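Side-chain contacts in methylmalonyl-CoA carboxyltransferase 5S subunit (Propionibacterium freudenreichii subsp. shermanii, PDB 1RQB), which transfers a carboxyl group from the biotin of the 1.3S subunit to pyruvate, giving oxaloacetate, at a cobalt site: residues T28-R33 against P260-T265; D34-Q37 against A41-M44; M46-G51 against R297-K302. All blocks are in the same frame, centred on the assembly; numbering follows the deposited sequence.

Interaction 1 of 3, residues T28-R33 against P260-T265; sequences TELVLR and PGHNPT
E29 has CG anti to the backbone N (chi1 180°) and then bends at chi2 (57°), which carries its carboxylate across to T265. The contact lies in the TIM barrel, just beyond the ends of the adjacent parallel strands 23-29 and 248-251. E29 ends strand 23-29, and T265 opens helix 265-271 after the loop that follows strand 248-251. T265 OG1 gives its proton to E29 OE1 at 2.7 Å. It arrives on the syn side of the carboxylate, 23° out of its plane. The same hydroxyl is also bonded to T251. The second carboxylate oxygen turns back to its own chain. Its anti lone pair takes V31 N, with 3.0 Å from N to E29 OE2, and so caps the turn into helix 31-39. I253 N is a further partner of OE2. The buried carboxylate is thus held at both oxygens. It links the end of strand 23-29 to the start of helix 265-271, and through I253 N to the loop after strand 248-251.

L30 makes the apolar half of the contact. Its side chain meets the H262 ring at about a right angle and lays a methyl over one face, a CH-pi contact. H262 NE2 is bonded to D34, a cobalt ligand. L30 therefore packs on a second-shell histidine of the metal site. L30 CD1 lies 3.5 Å from the H262 ring centroid, displaced toward H262 CD2, which it approaches to 3.3 Å.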
loop_
_atom_site.group_PDB
_atom_site.type_symbol
_atom_site.label_atom_id
_atom_site.label_comp_id
_atom_site.label_asym_id
_atom_site.label_seq_id
_atom_site.Cartn_x
_atom_site.Cartn_y
_atom_site.Cartn_z
ATOM N N THR A 28 -14.334 -11.330 -0.987
ATOM C CA THR A 28 -13.729 -12.642 -1.260
ATOM C C THR A 28 -12.286 -12.588 -0.753
ATOM O O THR A 28 -11.538 -11.675 -1.103
ATOM C CB THR A 28 -13.748 -12.974 -2.767
ATOM O OG1 THR A 28 -15.062 -13.402 -3.133
ATOM C CG2 THR A 28 -12.745 -14.105 -3.106
ATOM N N GLU A 29 -11.910 -13.543 0.099
ATOM C CA GLU A 29 -10.558 -13.600 0.677
ATOM C C GLU A 29 -9.637 -14.401 -0.247
ATOM O O GLU A 29 -9.991 -15.490 -0.698
ATOM C CB GLU A 29 -10.611 -14.229 2.073
ATOM C CG GLU A 29 -9.250 -14.347 2.782
ATOM C CD GLU A 29 -8.518 -13.013 2.934
ATOM O OE1 GLU A 29 -9.075 -12.032 3.499
ATOM O OE2 GLU A 29 -7.365 -12.953 2.484
ATOM N N LEU A 30 -8.429 -13.879 -0.477
ATOM C CA LEU A 30 -7.483 -14.492 -1.421
ATOM C C LEU A 30 -6.228 -15.047 -0.742
ATOM O O LEU A 30 -5.342 -15.552 -1.430
ATOM C CB LEU A 30 -7.026 -13.433 -2.424
ATOM C CG LEU A 30 -8.112 -12.715 -3.228
ATOM C CD1 LEU A 30 -7.502 -11.491 -3.937
ATOM C CD2 LEU A 30 -8.692 -13.688 -4.253
ATOM N N VAL A 31 -6.140 -14.984 0.579
ATOM C CA VAL A 31 -4.906 -15.404 1.262
ATOM C C VAL A 31 -4.496 -16.849 0.972
ATOM O O VAL A 31 -3.302 -17.144 0.924
ATOM C CB VAL A 31 -4.988 -15.204 2.814
ATOM C CG1 VAL A 31 -6.005 -16.168 3.429
ATOM C CG2 VAL A 31 -3.599 -15.423 3.446
ATOM N N LEU A 32 -5.452 -17.748 0.753
ATOM C CA LEU A 32 -5.110 -19.164 0.551
ATOM C C LEU A 32 -4.724 -19.493 -0.893
ATOM O O LEU A 32 -4.317 -20.620 -1.173
ATOM C CB LEU A 32 -6.264 -20.061 0.992
ATOM C CG LEU A 32 -6.691 -19.884 2.453
ATOM C CD1 LEU A 32 -7.858 -20.820 2.732
ATOM C CD2 LEU A 32 -5.525 -20.167 3.415
ATOM N N ARG A 33 -4.838 -18.543 -1.812
ATOM C CA ARG A 33 -4.454 -18.868 -3.194
ATOM C C ARG A 33 -3.665 -17.726 -3.836
ATOM O O ARG A 33 -2.436 -17.763 -3.886
ATOM C CB ARG A 33 -5.699 -19.212 -4.037
ATOM C CG ARG A 33 -5.401 -19.930 -5.377
ATOM C CD ARG A 33 -4.692 -19.070 -6.409
ATOM N NE ARG A 33 -5.554 -17.985 -6.883
ATOM C CZ ARG A 33 -5.323 -17.273 -7.981
ATOM N NH1 ARG A 33 -4.245 -17.523 -8.718
ATOM N NH2 ARG A 33 -6.176 -16.318 -8.347
ATOM N N PRO A 260 2.744 -6.680 -5.411
ATOM C CA PRO A 260 2.182 -7.443 -6.537
ATOM C C PRO A 260 0.963 -8.249 -6.082
ATOM O O PRO A 260 0.340 -8.958 -6.871
ATOM C CB PRO A 260 3.318 -8.373 -6.954
ATOM C CG PRO A 260 4.533 -7.836 -6.280
ATOM C CD PRO A 260 4.052 -7.221 -5.009
ATOM N N GLY A 261 0.670 -8.141 -4.790
ATOM C CA GLY A 261 -0.469 -8.810 -4.208
ATOM C C GLY A 261 -1.744 -7.992 -4.349
ATOM O O GLY A 261 -1.995 -7.420 -5.408
ATOM N N HIS A 262 -2.502 -7.872 -3.261
ATOM C CA HIS A 262 -3.815 -7.215 -3.316
ATOM C C HIS A 262 -4.008 -6.208 -2.180
ATOM O O HIS A 262 -3.188 -6.099 -1.270
ATOM C CB HIS A 262 -4.891 -8.303 -3.219
ATOM C CG HIS A 262 -4.598 -9.495 -4.082
ATOM N ND1 HIS A 262 -3.742 -10.504 -3.690
ATOM C CD2 HIS A 262 -4.997 -9.807 -5.339
ATOM C CE1 HIS A 262 -3.628 -11.388 -4.668
ATOM N NE2 HIS A 262 -4.380 -10.989 -5.679
ATOM N N ASN A 263 -5.107 -5.461 -2.279
ATOM C CA ASN A 263 -5.473 -4.478 -1.250
ATOM C C ASN A 263 -5.895 -5.270 -0.010
ATOM O O ASN A 263 -6.455 -6.360 -0.130
ATOM C CB ASN A 263 -6.577 -3.564 -1.790
ATOM C CG ASN A 263 -6.116 -2.796 -3.022
ATOM O OD1 ASN A 263 -5.192 -1.986 -2.951
ATOM N ND2 ASN A 263 -6.730 -3.084 -4.170
ATOM N N PRO A 264 -5.594 -4.743 1.194
ATOM C CA PRO A 264 -5.891 -5.372 2.486
ATOM C C PRO A 264 -7.369 -5.493 2.863
ATOM O O PRO A 264 -8.121 -4.522 2.822
ATOM C CB PRO A 264 -5.102 -4.515 3.495
ATOM C CG PRO A 264 -4.262 -3.572 2.642
ATOM C CD PRO A 264 -5.074 -3.382 1.408
ATOM N N THR A 265 -7.753 -6.703 3.256
ATOM C CA THR A 265 -9.142 -7.003 3.638
ATOM C C THR A 265 -9.628 -6.038 4.721
ATOM O O THR A 265 -10.676 -5.409 4.585
ATOM C CB THR A 265 -9.241 -8.453 4.172
ATOM O OG1 THR A 265 -8.890 -9.364 3.122
ATOM C CG2 THR A 265 -10.661 -8.753 4.689
#

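Interaction 2 of 3, residues D34-Q37 against A41-M44; sequences DAHQ and ATRM. With CO (cobalt (II) ion), chain B.
T42 N donates to H36 O at 2.9 Å, the one direct hydrogen bond between the two segments. The donor stands above the carbonyl plane, 38° out of it, and not on a lone pair. The bond fastens the chain leaving helix 31-39 back onto the helix. A41 and T42 both have left-handed backbone angles, and this turns the chain so that it doubles back along the helix end. A41 N is bonded to a water at 2.8 Å, which lies next to Q37 O.

The H36 side chain takes the crowded position between its backbone N and carbonyl carbon (chi1 65°). This directs the ring at 41-44. M44, a selenomethionine, sets its CB over one face of the ring, 3.5 Å from the centroid, in a CH-pi contact. The backbone of T42 meets the ring edge instead, with T42 CA 3.4 Å from H36 ND1. H36 ND1 is buried here and has no partner in the model. H36 NE2 has a weak bond to L32 O.

Helix 31-39 follows strand 23-29 of the TIM barrel, and its first turns border the active site. R33 to Q37 belong to the substrate-binding site. D34 OD1 binds cobalt at 2.0 Å, beside H226, H228 and the carboxylated lysine at position 195. D34 OD2 accepts from a water at 2.6 Å, and that water is itself a cobalt ligand.

Q37 is extended and runs alongside T42, pointing the same way. T42 OG1 lies 3.3 Å from Q37 CG, a packing contact. Beyond CG the chain carries the amide away from T42, and Q37 OE1 accepts from R33 NH1 and A70 N. Within 41-44, R43 NH1 donates to A41 O at 3.0 Å, with that oxygen almost in the guanidinium plane.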
loop_
_atom_site.group_PDB
_atom_site.type_symbol
_atom_site.label_atom_id
_atom_site.label_comp_id
_atom_site.label_asym_id
_atom_site.label_seq_id
_atom_site.Cartn_x
_atom_site.Cartn_y
_atom_site.Cartn_z
ATOM N N ASP A 34 -4.353 -16.686 -4.292
ATOM C CA ASP A 34 -3.672 -15.623 -5.046
ATOM C C ASP A 34 -2.668 -14.828 -4.204
ATOM O O ASP A 34 -1.649 -14.381 -4.729
ATOM C CB ASP A 34 -4.699 -14.673 -5.683
ATOM C CG ASP A 34 -4.197 -14.057 -6.987
ATOM O OD1 ASP A 34 -4.796 -13.066 -7.438
ATOM O OD2 ASP A 34 -3.213 -14.572 -7.570
ATOM N N ALA A 35 -2.916 -14.640 -2.910
ATOM C CA ALA A 35 -1.974 -13.834 -2.118
ATOM C C ALA A 35 -0.578 -14.459 -2.104
ATOM O O ALA A 35 0.407 -13.775 -2.377
ATOM C CB ALA A 35 -2.484 -13.637 -0.679
ATOM N N HIS A 36 -0.467 -15.755 -1.800
ATOM C CA HIS A 36 0.886 -16.327 -1.744
ATOM C C HIS A 36 1.402 -16.635 -3.150
ATOM O O HIS A 36 2.609 -16.684 -3.380
ATOM C CB HIS A 36 0.951 -17.539 -0.812
ATOM C CG HIS A 36 0.142 -18.707 -1.263
ATOM N ND1 HIS A 36 0.629 -19.656 -2.134
ATOM C CD2 HIS A 36 -1.113 -19.095 -0.944
ATOM C CE1 HIS A 36 -0.293 -20.582 -2.331
ATOM N NE2 HIS A 36 -1.358 -20.265 -1.619
ATOM N N GLN A 37 0.495 -16.824 -4.100
ATOM C CA GLN A 37 0.951 -17.037 -5.481
ATOM C C GLN A 37 1.648 -15.763 -5.964
ATOM O O GLN A 37 2.693 -15.807 -6.610
ATOM C CB GLN A 37 -0.229 -17.318 -6.423
ATOM C CG GLN A 37 0.202 -17.471 -7.901
ATOM C CD GLN A 37 -0.926 -17.912 -8.824
ATOM O OE1 GLN A 37 -1.705 -18.805 -8.493
ATOM N NE2 GLN A 37 -1.002 -17.297 -10.001
ATOM N N ALA A 41 5.727 -16.747 -4.646
ATOM C CA ALA A 41 5.855 -17.754 -5.710
ATOM C C ALA A 41 5.017 -19.010 -5.459
ATOM O O ALA A 41 5.450 -20.113 -5.791
ATOM C CB ALA A 41 7.346 -18.123 -5.870
ATOM N N THR A 42 3.833 -18.857 -4.867
ATOM C CA THR A 42 2.907 -19.979 -4.650
ATOM C C THR A 42 3.532 -21.083 -3.793
ATOM O O THR A 42 3.081 -22.226 -3.843
ATOM C CB THR A 42 2.502 -20.643 -6.005
ATOM O OG1 THR A 42 2.552 -19.680 -7.069
ATOM C CG2 THR A 42 1.099 -21.203 -5.918
ATOM N N ARG A 43 4.512 -20.754 -2.957
ATOM C CA ARG A 43 5.200 -21.787 -2.169
ATOM C C ARG A 43 4.544 -22.075 -0.816
ATOM O O ARG A 43 5.034 -22.922 -0.073
ATOM C CB ARG A 43 6.651 -21.380 -1.923
ATOM C CG ARG A 43 7.537 -21.315 -3.163
ATOM C CD ARG A 43 7.575 -22.660 -3.868
ATOM N NE ARG A 43 8.768 -22.815 -4.701
ATOM C CZ ARG A 43 8.991 -22.220 -5.864
ATOM N NH1 ARG A 43 8.096 -21.396 -6.392
ATOM N NH2 ARG A 43 10.129 -22.462 -6.504
HETATM N N MSE A 44 3.438 -21.421 -0.485
HETATM C CA MSE A 44 2.824 -21.631 0.834
HETATM C C MSE A 44 2.487 -23.104 1.084
HETATM O O MSE A 44 1.744 -23.725 0.327
HETATM C CB MSE A 44 1.544 -20.821 0.988
HETATM C CG MSE A 44 0.881 -21.092 2.310
HETATM SE SE MSE A 44 1.534 -19.862 3.615
HETATM C CE MSE A 44 0.267 -18.563 3.263
HETATM CO CO CO B . -5.000 -12.327 -9.305
HETATM O O HOH W 1 -3.129 -13.451 -9.909
HETATM O O HOH W 2 5.567 -14.416 -6.242
#

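Interaction 3 of 3, residues M46-G51 against R297-K302; sequences MEDMVG and RPKYKK
D48 comes from one direction, and K299 and Y300 come from the opposite one, so a single carboxylate faces both side chains. The place is the periphery of the TIM barrel. D48 lies in the loop between helix 31-39 and helix 53-58. K299 and Y300 lie in the 3-10 region that follows helix 283-296. The contact joins two parts of the chain that are far apart in sequence.

The two partners divide the carboxylate between them. K299 NZ meets D48 OD1 at 2.7 Å, a salt bridge and hydrogen bond in one. The ammonium stands on the syn side of OD1, 30° out of the carboxylate plane. Y300 OH gives its proton to D48 OD2 at 2.6 Å, meeting the anti lone pair of that oxygen, away from OD1. The carboxylate stands nearly upright against the phenol ring, with 83° between the planes. OD2 nevertheless lies near the plane of the ring, at its edge. D48 OD2 is 3.5 Å from Y300 CE1.

K299 runs out from its backbone and bends at chi3 (-57°) to bring the ammonium to OD1. The K299 side chain also packs on L481 of helix 478-484. E47 adds a second negative charge nearby but makes no ion contact with K299. The positive ammonium and the phenol proton would both favour a charged D48.

Two bonds hold Y300 OH: it donates to D48 OD2, and A45 N is its second partner. The loop is also tied to helix 283-296, where H292 NE2 bonds to D48 O. Within the loop, M46 O accepts from two amides, M49 N at 2.9 Å and V50 N at 3.1 Å.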
loop_
_atom_site.group_PDB
_atom_site.type_symbol
_atom_site.label_atom_id
_atom_site.label_comp_id
_atom_site.label_asym_id
_atom_site.label_seq_id
_atom_site.Cartn_x
_atom_site.Cartn_y
_atom_site.Cartn_z
HETATM N N MSE A 46 0.716 -26.260 3.037
HETATM C CA MSE A 46 -0.595 -26.512 3.650
HETATM C C MSE A 46 -0.482 -26.443 5.175
HETATM O O MSE A 46 -1.373 -25.924 5.846
HETATM C CB MSE A 46 -1.124 -27.886 3.218
HETATM C CG MSE A 46 -2.531 -28.162 3.709
HETATM SE SE MSE A 46 -3.778 -26.779 3.060
HETATM C CE MSE A 46 -5.378 -27.879 2.952
ATOM N N GLU A 47 0.628 -26.944 5.718
ATOM C CA GLU A 47 0.852 -26.945 7.171
ATOM C C GLU A 47 0.780 -25.524 7.736
ATOM O O GLU A 47 0.377 -25.320 8.880
ATOM C CB GLU A 47 2.231 -27.556 7.494
ATOM C CG GLU A 47 3.402 -26.841 6.820
ATOM C CD GLU A 47 4.729 -27.598 6.913
ATOM O OE1 GLU A 47 4.784 -28.769 6.468
ATOM O OE2 GLU A 47 5.719 -27.013 7.416
ATOM N N ASP A 48 1.152 -24.536 6.930
ATOM C CA ASP A 48 1.174 -23.141 7.391
ATOM C C ASP A 48 -0.174 -22.444 7.186
ATOM O O ASP A 48 -0.343 -21.302 7.614
ATOM C CB ASP A 48 2.274 -22.360 6.652
ATOM C CG ASP A 48 3.687 -22.726 7.128
ATOM O OD1 ASP A 48 3.859 -23.004 8.331
ATOM O OD2 ASP A 48 4.635 -22.715 6.310
HETATM N N MSE A 49 -1.142 -23.111 6.565
HETATM C CA MSE A 49 -2.441 -22.474 6.295
HETATM C C MSE A 49 -3.592 -23.064 7.114
HETATM O O MSE A 49 -4.491 -22.331 7.523
HETATM C CB MSE A 49 -2.821 -22.619 4.811
HETATM C CG MSE A 49 -1.904 -21.938 3.820
HETATM SE SE MSE A 49 -2.624 -22.044 1.983
HETATM C CE MSE A 49 -1.846 -23.731 1.425
ATOM N N VAL A 50 -3.592 -24.375 7.344
ATOM C CA VAL A 50 -4.722 -25.032 8.019
ATOM C C VAL A 50 -5.097 -24.386 9.354
ATOM O O VAL A 50 -6.271 -24.365 9.719
ATOM C CB VAL A 50 -4.483 -26.548 8.246
ATOM C CG1 VAL A 50 -4.423 -27.262 6.897
ATOM C CG2 VAL A 50 -3.211 -26.777 9.052
ATOM N N GLY A 51 -4.115 -23.872 10.082
ATOM C CA GLY A 51 -4.401 -23.254 11.364
ATOM C C GLY A 51 -5.296 -22.024 11.333
ATOM O O GLY A 51 -5.815 -21.612 12.370
ATOM N N ARG A 297 4.703 -15.538 7.579
ATOM C CA ARG A 297 5.295 -14.944 6.371
ATOM C C ARG A 297 6.821 -14.815 6.392
ATOM O O ARG A 297 7.462 -15.032 5.364
ATOM C CB ARG A 297 4.648 -13.600 6.066
ATOM C CG ARG A 297 5.119 -13.014 4.744
ATOM C CD ARG A 297 4.344 -11.767 4.405
ATOM N NE ARG A 297 4.796 -11.207 3.143
ATOM C CZ ARG A 297 4.240 -10.150 2.564
ATOM N NH1 ARG A 297 3.198 -9.549 3.138
ATOM N NH2 ARG A 297 4.736 -9.683 1.427
ATOM N N PRO A 298 7.441 -14.458 7.534
ATOM C CA PRO A 298 8.908 -14.338 7.505
ATOM C C PRO A 298 9.671 -15.573 7.020
ATOM O O PRO A 298 10.783 -15.458 6.504
ATOM C CB PRO A 298 9.256 -13.968 8.950
ATOM C CG PRO A 298 8.028 -13.227 9.405
ATOM C CD PRO A 298 6.924 -14.112 8.867
ATOM N N LYS A 299 9.073 -16.752 7.176
ATOM C CA LYS A 299 9.719 -18.006 6.756
ATOM C C LYS A 299 9.828 -18.107 5.232
ATOM O O LYS A 299 10.585 -18.927 4.717
ATOM C CB LYS A 299 8.942 -19.223 7.275
ATOM C CG LYS A 299 8.838 -19.299 8.789
ATOM C CD LYS A 299 8.253 -20.634 9.258
ATOM C CE LYS A 299 6.880 -20.927 8.674
ATOM N NZ LYS A 299 6.325 -22.201 9.235
ATOM N N TYR A 300 9.092 -17.268 4.506
ATOM C CA TYR A 300 9.096 -17.328 3.037
ATOM C C TYR A 300 9.906 -16.183 2.426
ATOM O O TYR A 300 9.782 -15.901 1.236
ATOM C CB TYR A 300 7.648 -17.277 2.522
ATOM C CG TYR A 300 6.879 -18.539 2.851
ATOM C CD1 TYR A 300 6.283 -18.723 4.105
ATOM C CD2 TYR A 300 6.820 -19.588 1.927
ATOM C CE1 TYR A 300 5.648 -19.932 4.427
ATOM C CE2 TYR A 300 6.196 -20.789 2.236
ATOM C CZ TYR A 300 5.617 -20.958 3.475
ATOM O OH TYR A 300 5.013 -22.155 3.760
ATOM N N LYS A 301 10.774 -15.559 3.214
ATOM C CA LYS A 301 11.547 -14.404 2.734
ATOM C C LYS A 301 12.342 -14.707 1.461
ATOM O O LYS A 301 12.523 -13.818 0.631
ATOM C CB LYS A 301 12.505 -13.899 3.812
ATOM C CG LYS A 301 13.594 -14.876 4.200
ATOM C CD LYS A 301 14.539 -14.235 5.206
ATOM C CE LYS A 301 15.153 -12.960 4.636
ATOM N NZ LYS A 301 16.091 -12.293 5.588
ATOM N N LYS A 302 12.830 -15.933 1.290
ATOM C CA LYS A 302 13.633 -16.252 0.099
ATOM C C LYS A 302 12.798 -16.174 -1.181
ATOM O O LYS A 302 13.352 -16.203 -2.279
ATOM C CB LYS A 302 14.240 -17.666 0.193
ATOM C CG LYS A 302 15.221 -17.919 1.345
ATOM C CD LYS A 302 16.460 -17.019 1.264
ATOM C CE LYS A 302 17.460 -17.367 2.375
ATOM N NZ LYS A 302 18.736 -16.609 2.225
#

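Interactions 1 and 2 border the cobalt site, and interaction 3 lies farther out. Interactions 1 and 2 share helix 31-39 and have centres 10 Å apart. H262 NE2 lies 2.8 Å from D34 OD1, a probable hydrogen bond, and the H262 side chain is about 4 Å from the cobalt at its nearest atoms. L30 O also meets A35 N at 3.0 Å. The centre of interaction 3 is 10 Å from that of interaction 2 and 15 Å from that of interaction 1. M49 of interaction 3 touches both of the others: its CG is 3.3 Å from M44 CG, and its SE is 3.7 Å from L32 CD2. Y300 CE2 touches R43 O at 3.4 Å, which joins the outer loop to the turn after helix 31-39.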